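Local structure of trans-2-enoyl-CoA reductase [NADH] (Treponema denticola ATCC 35405, 4GGO) at residues A[164-168]-A[191-197]; A[24-28]-A[99-105]. The protein reduces the carbon-carbon double bond of trans-2-enoyl-CoA substrates such as crotonyl-CoA with NADH, a step of bacterial fatty acid synthesis. All coordinates share one frame; numbering follows the deposited sequence.

Interaction 1 of 2, residues A[164-168]-A[191-197]; sequences SVLKP and EPANDEE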
loop_
_atom_site.group_PDB
_atom_site.type_symbol
_atom_site.label_atom_id
_atom_site.label_comp_id
_atom_site.label_asym_id
_atom_site.label_seq_id
_atom_site.Cartn_x
_atom_site.Cartn_y
_atom_site.Cartn_z
ATOM N N SER A 164 8.853 13.103 7.143
ATOM C CA SER A 164 8.286 13.536 5.869
ATOM C C SER A 164 7.112 14.483 6.079
ATOM O O SER A 164 6.427 14.422 7.102
ATOM C CB SER A 164 7.840 12.329 5.039
ATOM O OG SER A 164 6.766 11.649 5.664
ATOM N N VAL A 165 6.892 15.366 5.110
ATOM C CA VAL A 165 5.737 16.254 5.126
ATOM C C VAL A 165 4.968 16.136 3.812
ATOM O O VAL A 165 5.515 15.697 2.799
ATOM C CB VAL A 165 6.143 17.727 5.343
ATOM C CG1 VAL A 165 6.974 17.871 6.613
ATOM C CG2 VAL A 165 6.906 18.254 4.137
ATOM N N LEU A 166 3.697 16.522 3.837
ATOM C CA LEU A 166 2.862 16.497 2.643
ATOM C C LEU A 166 2.441 17.917 2.298
ATOM O O LEU A 166 1.333 18.340 2.628
ATOM C CB LEU A 166 1.622 15.636 2.879
ATOM C CG LEU A 166 1.846 14.249 3.484
ATOM C CD1 LEU A 166 0.522 13.521 3.648
ATOM C CD2 LEU A 166 2.807 13.434 2.633
ATOM N N LYS A 167 3.329 18.656 1.638
ATOM C CA LYS A 167 3.112 20.082 1.413
ATOM C C LYS A 167 3.583 20.537 0.027
ATOM O O LYS A 167 4.445 19.900 -0.577
ATOM C CB LYS A 167 3.795 20.895 2.524
ATOM C CG LYS A 167 3.154 20.707 3.898
ATOM C CD LYS A 167 3.680 21.675 4.945
ATOM C CE LYS A 167 5.119 21.393 5.313
ATOM N NZ LYS A 167 5.464 22.068 6.597
ATOM N N PRO A 168 3.009 21.640 -0.484
ATOM C CA PRO A 168 3.412 22.161 -1.794
ATOM C C PRO A 168 4.667 23.023 -1.704
ATOM O O PRO A 168 5.232 23.179 -0.622
ATOM C CB PRO A 168 2.224 23.036 -2.186
ATOM C CG PRO A 168 1.728 23.556 -0.883
ATOM C CD PRO A 168 1.902 22.421 0.095
ATOM N N GLU A 191 0.545 24.535 3.930
ATOM C CA GLU A 191 1.517 25.606 3.745
ATOM C C GLU A 191 2.709 25.111 2.930
ATOM O O GLU A 191 3.016 23.924 2.945
ATOM C CB GLU A 191 1.988 26.127 5.107
ATOM C CG GLU A 191 0.865 26.576 6.035
ATOM C CD GLU A 191 0.342 27.967 5.715
ATOM O OE1 GLU A 191 0.315 28.814 6.633
ATOM O OE2 GLU A 191 -0.049 28.214 4.555
ATOM N N PRO A 192 3.379 26.020 2.205
ATOM C CA PRO A 192 4.558 25.623 1.426
ATOM C C PRO A 192 5.709 25.164 2.322
ATOM O O PRO A 192 5.892 25.699 3.414
ATOM C CB PRO A 192 4.935 26.906 0.676
ATOM C CG PRO A 192 4.328 28.010 1.477
ATOM C CD PRO A 192 3.058 27.447 2.031
ATOM N N ALA A 193 6.470 24.178 1.859
ATOM C CA ALA A 193 7.533 23.586 2.663
ATOM C C ALA A 193 8.891 24.231 2.405
ATOM O O ALA A 193 9.110 24.852 1.365
ATOM C CB ALA A 193 7.606 22.086 2.417
ATOM N N ASN A 194 9.799 24.074 3.366
ATOM C CA ASN A 194 11.165 24.567 3.227
ATOM C C ASN A 194 12.124 23.495 2.709
ATOM O O ASN A 194 11.728 22.346 2.502
ATOM C CB ASN A 194 11.668 25.150 4.554
ATOM C CG ASN A 194 11.542 24.173 5.712
ATOM O OD1 ASN A 194 11.830 22.984 5.575
ATOM N ND2 ASN A 194 11.098 24.673 6.860
ATOM N N ASP A 195 13.383 23.875 2.510
ATOM C CA ASP A 195 14.387 22.974 1.948
ATOM C C ASP A 195 14.659 21.755 2.832
ATOM O O ASP A 195 14.992 20.684 2.329
ATOM C CB ASP A 195 15.689 23.732 1.666
ATOM C CG ASP A 195 15.626 24.549 0.388
ATOM O OD1 ASP A 195 14.516 24.742 -0.147
ATOM O OD2 ASP A 195 16.692 25.004 -0.077
ATOM N N GLU A 196 14.514 21.921 4.144
ATOM C CA GLU A 196 14.707 20.811 5.074
ATOM C C GLU A 196 13.600 19.769 4.955
ATOM O O GLU A 196 13.872 18.578 4.809
ATOM C CB GLU A 196 14.802 21.314 6.518
ATOM C CG GLU A 196 16.216 21.656 6.960
ATOM C CD GLU A 196 16.357 21.724 8.469
ATOM O OE1 GLU A 196 15.333 21.919 9.157
ATOM O OE2 GLU A 196 17.493 21.574 8.966
ATOM N N GLU A 197 12.354 20.228 5.019
ATOM C CA GLU A 197 11.196 19.352 4.877
ATOM C C GLU A 197 11.207 18.635 3.533
ATOM O O GLU A 197 10.803 17.476 3.434
ATOM C CB GLU A 197 9.904 20.154 5.037
ATOM C CG GLU A 197 9.673 20.679 6.443
ATOM C CD GLU A 197 8.486 21.615 6.526
ATOM O OE1 GLU A 197 8.408 22.553 5.705
ATOM O OE2 GLU A 197 7.626 21.412 7.408
#
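The carbonyl oxygen of P168 is approached by two successive residues of the other segment. A193 N donates to P168 O at 2.9 Å. P192 CA adds a CA-H...O contact to P168 O at 3.3 Å. One residue back, E191 O faces aliphatic carbon: K167 CD lies 3.1 Å from E191 O, and P168 CD approaches the same oxygen from the proline ring. This carbonyl is buried by the contact and has no hydrogen-bond partner in the model. K167 reaches past it along the A193 methyl, with K167 CE 3.9 Å from A193 CB. A bend at chi3 (-69°) turns the end of the lysine chain toward E197, where NZ forms a salt bridge with OE2; the modelled separation is too short to be taken literally. The carboxylate serves two partners, because E197 OE1 accepts from N194 N through its anti lone pair at 3.1 Å. In return, N194 OD1 takes the E197 N-H in an almost straight bond of 2.9 Å. This reciprocal pair is a capping box at the N-terminus of helix 195-205, so the lysine pairs with the glutamate that takes part in capping the helix. V165 completes the interface by crossing E197 at about a right angle. Its CG2 packs on E197 CB at 3.7 Å, while CG1 lies against E197 CG. Two threonine hydroxyls bind the backbone of the loop that follows strand 161-163: T201 OG1, from helix 195-205, bonds V165 N as well as E197 O, and T248 OG1, from helix 248-266, bonds V165 O and K167 N. The P168 ring is about 10 Å from the side chain of Y244, the inferred proton donor.

Interaction 2 of 2, residues A[24-28]-A[99-105]; sequences CKKGV and NNLAFDE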
loop_
_atom_site.group_PDB
_atom_site.type_symbol
_atom_site.label_atom_id
_atom_site.label_comp_id
_atom_site.label_asym_id
_atom_site.label_seq_id
_atom_site.Cartn_x
_atom_site.Cartn_y
_atom_site.Cartn_z
ATOM N N CYS A 24 -9.746 -7.960 11.694
ATOM C CA CYS A 24 -8.533 -7.971 10.884
ATOM C C CYS A 24 -8.337 -9.337 10.235
ATOM O O CYS A 24 -7.956 -9.433 9.068
ATOM C CB CYS A 24 -7.313 -7.610 11.734
ATOM S SG CYS A 24 -7.285 -5.898 12.319
ATOM N N LYS A 25 -8.602 -10.389 11.004
ATOM C CA LYS A 25 -8.491 -11.757 10.509
ATOM C C LYS A 25 -9.443 -11.996 9.342
ATOM O O LYS A 25 -9.047 -12.518 8.301
ATOM C CB LYS A 25 -8.782 -12.755 11.632
ATOM C CG LYS A 25 -8.825 -14.206 11.179
ATOM C CD LYS A 25 -9.136 -15.137 12.340
ATOM C CE LYS A 25 -9.139 -16.594 11.898
ATOM N NZ LYS A 25 -9.404 -17.520 13.034
ATOM N N LYS A 26 -10.700 -11.604 9.527
ATOM C CA LYS A 26 -11.718 -11.751 8.491
ATOM C C LYS A 26 -11.341 -10.961 7.242
ATOM O O LYS A 26 -11.587 -11.403 6.119
ATOM C CB LYS A 26 -13.079 -11.292 9.019
ATOM C CG LYS A 26 -14.225 -11.419 8.026
ATOM C CD LYS A 26 -14.457 -12.861 7.615
ATOM C CE LYS A 26 -15.822 -13.030 6.964
ATOM N NZ LYS A 26 -16.033 -12.075 5.840
ATOM N N GLY A 27 -10.738 -9.793 7.446
ATOM C CA GLY A 27 -10.291 -8.957 6.347
ATOM C C GLY A 27 -9.234 -9.647 5.505
ATOM O O GLY A 27 -9.248 -9.556 4.277
ATOM N N VAL A 28 -8.316 -10.341 6.169
ATOM C CA VAL A 28 -7.276 -11.093 5.476
ATOM C C VAL A 28 -7.881 -12.281 4.736
ATOM O O VAL A 28 -7.535 -12.550 3.585
ATOM C CB VAL A 28 -6.190 -11.587 6.453
ATOM C CG1 VAL A 28 -5.199 -12.497 5.742
ATOM C CG2 VAL A 28 -5.473 -10.407 7.092
ATOM N N ASN A 99 -3.008 -8.819 11.238
ATOM C CA ASN A 99 -2.980 -9.208 9.832
ATOM C C ASN A 99 -1.894 -10.243 9.549
ATOM O O ASN A 99 -2.144 -11.244 8.878
ATOM C CB ASN A 99 -2.782 -7.987 8.930
ATOM C CG ASN A 99 -4.008 -7.094 8.877
ATOM O OD1 ASN A 99 -5.104 -7.497 9.266
ATOM N ND2 ASN A 99 -3.829 -5.877 8.378
ATOM N N ASN A 100 -0.693 -9.995 10.064
ATOM C CA ASN A 100 0.417 -10.931 9.901
ATOM C C ASN A 100 0.137 -12.284 10.546
ATOM O O ASN A 100 0.504 -13.326 10.001
ATOM C CB ASN A 100 1.716 -10.347 10.465
ATOM C CG ASN A 100 2.276 -9.231 9.610
ATOM O OD1 ASN A 100 1.923 -9.092 8.439
ATOM N ND2 ASN A 100 3.162 -8.430 10.190
ATOM N N LEU A 101 -0.504 -12.262 11.711
ATOM C CA LEU A 101 -0.872 -13.495 12.400
ATOM C C LEU A 101 -1.874 -14.285 11.570
ATOM O O LEU A 101 -1.761 -15.503 11.436
ATOM C CB LEU A 101 -1.462 -13.192 13.778
ATOM C CG LEU A 101 -0.544 -12.537 14.810
ATOM C CD1 LEU A 101 -1.265 -12.398 16.142
ATOM C CD2 LEU A 101 0.748 -13.325 14.973
ATOM N N ALA A 102 -2.854 -13.578 11.013
ATOM C CA ALA A 102 -3.871 -14.199 10.175
ATOM C C ALA A 102 -3.253 -14.795 8.916
ATOM O O ALA A 102 -3.589 -15.910 8.520
ATOM C CB ALA A 102 -4.948 -13.191 9.815
ATOM N N PHE A 103 -2.343 -14.050 8.296
ATOM C CA PHE A 103 -1.684 -14.509 7.078
ATOM C C PHE A 103 -0.884 -15.783 7.314
ATOM O O PHE A 103 -1.077 -16.783 6.621
ATOM C CB PHE A 103 -0.769 -13.423 6.503
ATOM C CG PHE A 103 -0.096 -13.821 5.219
ATOM C CD1 PHE A 103 1.130 -14.471 5.231
ATOM C CD2 PHE A 103 -0.693 -13.553 3.998
ATOM C CE1 PHE A 103 1.744 -14.846 4.053
ATOM C CE2 PHE A 103 -0.081 -13.922 2.815
ATOM C CZ PHE A 103 1.137 -14.572 2.842
ATOM N N ASP A 104 0.024 -15.736 8.284
ATOM C CA ASP A 104 0.900 -16.867 8.577
ATOM C C ASP A 104 0.111 -18.112 8.970
ATOM O O ASP A 104 0.482 -19.230 8.616
ATOM C CB ASP A 104 1.905 -16.503 9.673
ATOM C CG ASP A 104 2.969 -15.538 9.188
ATOM O OD1 ASP A 104 3.247 -15.519 7.970
ATOM O OD2 ASP A 104 3.532 -14.801 10.024
ATOM N N GLU A 105 -0.981 -17.908 9.700
ATOM C CA GLU A 105 -1.853 -19.007 10.092
ATOM C C GLU A 105 -2.515 -19.632 8.868
ATOM O O GLU A 105 -2.619 -20.855 8.762
ATOM C CB GLU A 105 -2.909 -18.517 11.085
ATOM C CG GLU A 105 -3.837 -19.600 11.604
ATOM C CD GLU A 105 -4.518 -19.203 12.900
ATOM O OE1 GLU A 105 -3.867 -18.538 13.734
ATOM O OE2 GLU A 105 -5.702 -19.554 13.087
#
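C24 meets the second helix at N99, its CB 3.3 Å from N99 OD1. The C24 carbonyl also faces that amide oxygen, but both are acceptors and no hydrogen bond joins them; the amide's polar link is made by ND2, which donates to S59 O in the NAD(+)-binding loop. At K25 the backbone itself comes close, CA lying 3.9 Å from A102 CB, and the small alanine lets the axes of the two short segments approach to 8.5 Å. The fully extended lysine chain brings NZ to 4.2 Å from E105 OE2, which is beyond a salt bridge. One turn on from C24, V28 fits between N99 and A102 on the facing side of the second helix: with CG1 anti to the backbone N (chi1 174°), that methyl lies over A102 CB and F103 N, while CG2 rests 3.7 Å from N99 OD1. V28 CB also packs on A102 CB at 3.9 Å. The segment axes cross at -48°. In the Rossmann-type domain, helix 95-110 packs against helix 21-38 here, against helix 61-74 through F103, which meets F72 edge-to-face, and against strand 114-118 through D104, which bonds S114 and T116.

The two contacts lie on opposite sides of the chain's centre, their own centres 36 Å apart, and share no helix or strand. Interaction 2 is a buried helix-helix crossing with no hydrogen bond between its segments, made by van der Waals contact of V28, A102 and K25, with the N99 amide packed alongside and its N-H donated outside the contact. Interaction 1 is a surface contact between a loop and the approach to a helix, where one backbone hydrogen bond and a salt bridge cross the interface, and capping bonds order the helix start within 191-197. Segment 99-105 lies beside NAD(+)-binding residues. The two do not touch, and interaction 1 opens only after interaction 2 is complete in sequence.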